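Local structure of surface glycoprotein (Trypanosoma brucei, 5KLH) at residues L155-L160 against K197-L202. The protein is an insect-stage surface antigen with a two-lobed ectodomain outside the parasite membrane, and is thought to act as a sensor. Numbering follows the deposited sequence.
Sequences LSKLYL and KVQVQL
Gln201 reaches across to two residues of 155-160 at once, its amide turning NE2 to Lys157 and OE1 to the ring of Tyr159. NE2 meets the aliphatic CD of Lys157 at 3.6 Å. OE1 comes within 3.8 Å of Tyr159 CE2, obliquely to the ring. The ring and amide planes are 67° apart. The side chains of Gln201 and Tyr159 lie side by side, pointing the same way; in both, CG is anti to the carbonyl carbon. OE1 also accepts a hydrogen bond from the hydroxyl of Tyr203, a bond consistent with the amide being held in this turn. On the other face the two strands meet through apolar side chains: Leu160 CD1 packs on Val200 CG1 at 3.8 Å, Leu160 CB on Leu202 CD1, and Leu158 CB on Val198 CG1.

Between the two faces runs parallel-strand pairing. Leu158 is gripped through both N and O, by Gln199 O and Gln201 N, and Leu160 N closes the ladder on Gln201 O at 2.8 Å and nearly straight (173°). At the start Gln199 N bonds Ser156 O less directly (150°), while a water links Ser156 OG to Lys197 O. Here Ser156 and Lys157 form a classic beta bulge opposite Gly189.

Strand 197-204 thus joins strand 145-164 to strand 51-63 within one mixed sheet, and the leucine and valine face packs against Leu73, Val75 and Val77 of strand 72-79.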
ATOM      1  N   LEU A 155      -8.319   7.789   5.151  1.00  8.72           N
ATOM      2  CA  LEU A 155      -7.032   7.376   5.693  1.00  8.47           C
ATOM      3  C   LEU A 155      -7.089   7.063   7.186  1.00 10.11           C
ATOM      4  O   LEU A 155      -7.575   7.877   7.982  1.00  9.30           O
ATOM      5  CB  LEU A 155      -5.997   8.471   5.457  1.00  7.78           C
ATOM      6  CG  LEU A 155      -4.572   8.131   5.877  1.00  7.42           C
ATOM      7  CD1 LEU A 155      -4.016   7.004   5.015  1.00  9.88           C
ATOM      8  CD2 LEU A 155      -3.733   9.382   5.731  1.00  9.33           C
ATOM      9  N   SER A 156      -6.558   5.899   7.553  1.00  9.36           N
ATOM     10  CA  SER A 156      -6.551   5.440   8.937  1.00  8.38           C
ATOM     11  C   SER A 156      -5.147   5.049   9.381  1.00 10.89           C
ATOM     12  O   SER A 156      -4.771   5.255  10.530  1.00 11.22           O
ATOM     13  CB  SER A 156      -7.493   4.261   9.101  1.00 12.90           C
ATOM     14  OG  SER A 156      -7.461   3.788  10.433  1.00 24.48           O
ATOM     15  N   LYS A 157      -4.401   4.448   8.461  1.00  9.04           N
ATOM     16  CA  LYS A 157      -3.048   3.981   8.741  1.00  7.69           C
ATOM     17  C   LYS A 157      -2.172   4.384   7.564  1.00 10.47           C
ATOM     18  O   LYS A 157      -2.443   3.993   6.436  1.00  9.62           O
ATOM     19  CB  LYS A 157      -3.032   2.462   8.965  1.00 12.91           C
ATOM     20  CG  LYS A 157      -1.741   1.940   9.567  1.00 16.96           C
ATOM     21  CD  LYS A 157      -1.887   0.503  10.085  1.00 27.83           C
ATOM     22  CE  LYS A 157      -3.082   0.352  11.023  1.00 26.68           C
ATOM     23  NZ  LYS A 157      -3.250  -1.054  11.503  1.00 44.59           N
ATOM     24  N   LEU A 158      -1.132   5.174   7.834  1.00 10.65           N
ATOM     25  CA  LEU A 158      -0.238   5.641   6.798  1.00  9.26           C
ATOM     26  C   LEU A 158       1.086   4.910   6.947  1.00 11.94           C
ATOM     27  O   LEU A 158       1.676   4.952   8.020  1.00  9.19           O
ATOM     28  CB  LEU A 158      -0.044   7.154   6.915  1.00  9.35           C
ATOM     29  CG  LEU A 158       0.928   7.780   5.913  1.00  7.98           C
ATOM     30  CD1 LEU A 158       0.304   7.806   4.546  1.00 11.40           C
ATOM     31  CD2 LEU A 158       1.308   9.178   6.360  1.00  9.44           C
ATOM     32  N   TYR A 159       1.514   4.202   5.904  1.00  7.62           N
ATOM     33  CA  TYR A 159       2.773   3.448   5.927  1.00  7.33           C
ATOM     34  C   TYR A 159       3.858   4.172   5.162  1.00 10.24           C
ATOM     35  O   TYR A 159       3.680   4.461   3.977  1.00 11.86           O
ATOM     36  CB  TYR A 159       2.588   2.062   5.302  1.00  9.76           C
ATOM     37  CG  TYR A 159       1.543   1.193   5.947  1.00  8.08           C
ATOM     38  CD1 TYR A 159       0.186   1.402   5.701  1.00  8.06           C
ATOM     39  CD2 TYR A 159       1.907   0.136   6.759  1.00 10.44           C
ATOM     40  CE1 TYR A 159      -0.773   0.585   6.276  1.00 13.78           C
ATOM     41  CE2 TYR A 159       0.952  -0.687   7.334  1.00 15.70           C
ATOM     42  CZ  TYR A 159      -0.384  -0.453   7.081  1.00 14.24           C
ATOM     43  OH  TYR A 159      -1.336  -1.270   7.639  1.00 17.80           O
ATOM     44  N   LEU A 160       4.991   4.440   5.809  1.00  9.24           N
ATOM     45  CA  LEU A 160       6.084   5.154   5.166  1.00  8.54           C
ATOM     46  C   LEU A 160       7.313   4.269   5.158  1.00  9.87           C
ATOM     47  O   LEU A 160       7.426   3.381   6.003  1.00  7.09           O
ATOM     48  CB  LEU A 160       6.375   6.473   5.892  1.00  9.37           C
ATOM     49  CG  LEU A 160       5.181   7.415   6.041  1.00  8.84           C
ATOM     50  CD1 LEU A 160       5.522   8.632   6.906  1.00 10.39           C
ATOM     51  CD2 LEU A 160       4.732   7.876   4.671  1.00  9.78           C
ATOM     52  N   LYS A 197      -8.004  10.495  13.826  1.00 13.58           N
ATOM     53  CA  LYS A 197      -6.560  10.326  13.962  1.00 11.63           C
ATOM     54  C   LYS A 197      -6.051   9.262  13.004  1.00 14.99           C
ATOM     55  O   LYS A 197      -6.811   8.410  12.551  1.00 11.13           O
ATOM     56  CB  LYS A 197      -6.196   9.969  15.403  1.00 16.54           C
ATOM     57  CG  LYS A 197      -6.970   8.775  15.965  1.00 23.34           C
ATOM     58  CD  LYS A 197      -6.777   8.667  17.481  1.00 25.38           C
ATOM     59  CE  LYS A 197      -7.742   7.679  18.106  1.00 28.86           C
ATOM     60  NZ  LYS A 197      -9.148   8.122  17.931  1.00 39.73           N
ATOM     61  N   VAL A 198      -4.755   9.333  12.689  1.00 14.56           N
ATOM     62  CA  VAL A 198      -4.124   8.417  11.754  1.00  9.04           C
ATOM     63  C   VAL A 198      -2.885   7.791  12.372  1.00 11.37           C
ATOM     64  O   VAL A 198      -2.023   8.514  12.869  1.00 13.96           O
ATOM     65  CB  VAL A 198      -3.719   9.150  10.435  1.00  7.13           C
ATOM     66  CG1 VAL A 198      -2.870   8.257   9.568  1.00 11.58           C
ATOM     67  CG2 VAL A 198      -4.971   9.598   9.693  1.00 11.63           C
ATOM     68  N   GLN A 199      -2.800   6.462  12.356  1.00 10.04           N
ATOM     69  CA  GLN A 199      -1.585   5.778  12.787  1.00 11.24           C
ATOM     70  C   GLN A 199      -0.532   5.826  11.690  1.00 10.66           C
ATOM     71  O   GLN A 199      -0.789   5.388  10.570  1.00 12.15           O
ATOM     72  CB  GLN A 199      -1.877   4.320  13.158  1.00 13.52           C
ATOM     73  CG  GLN A 199      -2.792   4.154  14.364  1.00 24.59           C
ATOM     74  CD  GLN A 199      -3.005   2.699  14.741  1.00 38.41           C
ATOM     75  OE1 GLN A 199      -4.139   2.223  14.808  1.00 43.53           O
ATOM     76  NE2 GLN A 199      -1.911   1.987  15.004  1.00 36.38           N
ATOM     77  N   VAL A 200       0.651   6.335  12.024  1.00  9.84           N
ATOM     78  CA  VAL A 200       1.747   6.434  11.073  1.00 10.85           C
ATOM     79  C   VAL A 200       2.806   5.418  11.455  1.00 11.56           C
ATOM     80  O   VAL A 200       3.227   5.377  12.617  1.00 10.93           O
ATOM     81  CB  VAL A 200       2.364   7.835  11.058  1.00 10.16           C
ATOM     82  CG1 VAL A 200       3.474   7.895  10.011  1.00 12.37           C
ATOM     83  CG2 VAL A 200       1.296   8.874  10.779  1.00 11.78           C
ATOM     84  N   GLN A 201       3.198   4.574  10.498  1.00  6.85           N
ATOM     85  CA  GLN A 201       4.248   3.584  10.718  1.00  8.53           C
ATOM     86  C   GLN A 201       5.380   3.750   9.714  1.00 10.80           C
ATOM     87  O   GLN A 201       5.150   3.766   8.495  1.00 12.66           O
ATOM     88  CB  GLN A 201       3.677   2.154  10.628  1.00  9.97           C
ATOM     89  CG  GLN A 201       2.544   1.894  11.624  1.00  9.91           C
ATOM     90  CD  GLN A 201       1.972   0.486  11.544  1.00 21.02           C
ATOM     91  OE1 GLN A 201       2.472  -0.363  10.809  1.00 17.43           O
ATOM     92  NE2 GLN A 201       0.915   0.233  12.315  1.00 26.91           N
ATOM     93  N   LEU A 202       6.606   3.857  10.219  1.00 10.04           N
ATOM     94  CA  LEU A 202       7.771   3.990   9.343  1.00 12.16           C
ATOM     95  C   LEU A 202       8.598   2.705   9.387  1.00  9.49           C
ATOM     96  O   LEU A 202       9.066   2.291  10.454  1.00  9.60           O
ATOM     97  CB  LEU A 202       8.624   5.208   9.743  1.00  9.71           C
ATOM     98  CG  LEU A 202       9.942   5.399   8.990  1.00  7.85           C
ATOM     99  CD1 LEU A 202       9.689   5.828   7.554  1.00  9.66           C
ATOM    100  CD2 LEU A 202      10.863   6.391   9.695  1.00 10.52           C
TER
HETATM  101  O   HOH W   1      -7.780   5.821  12.662  1.00 22.42           O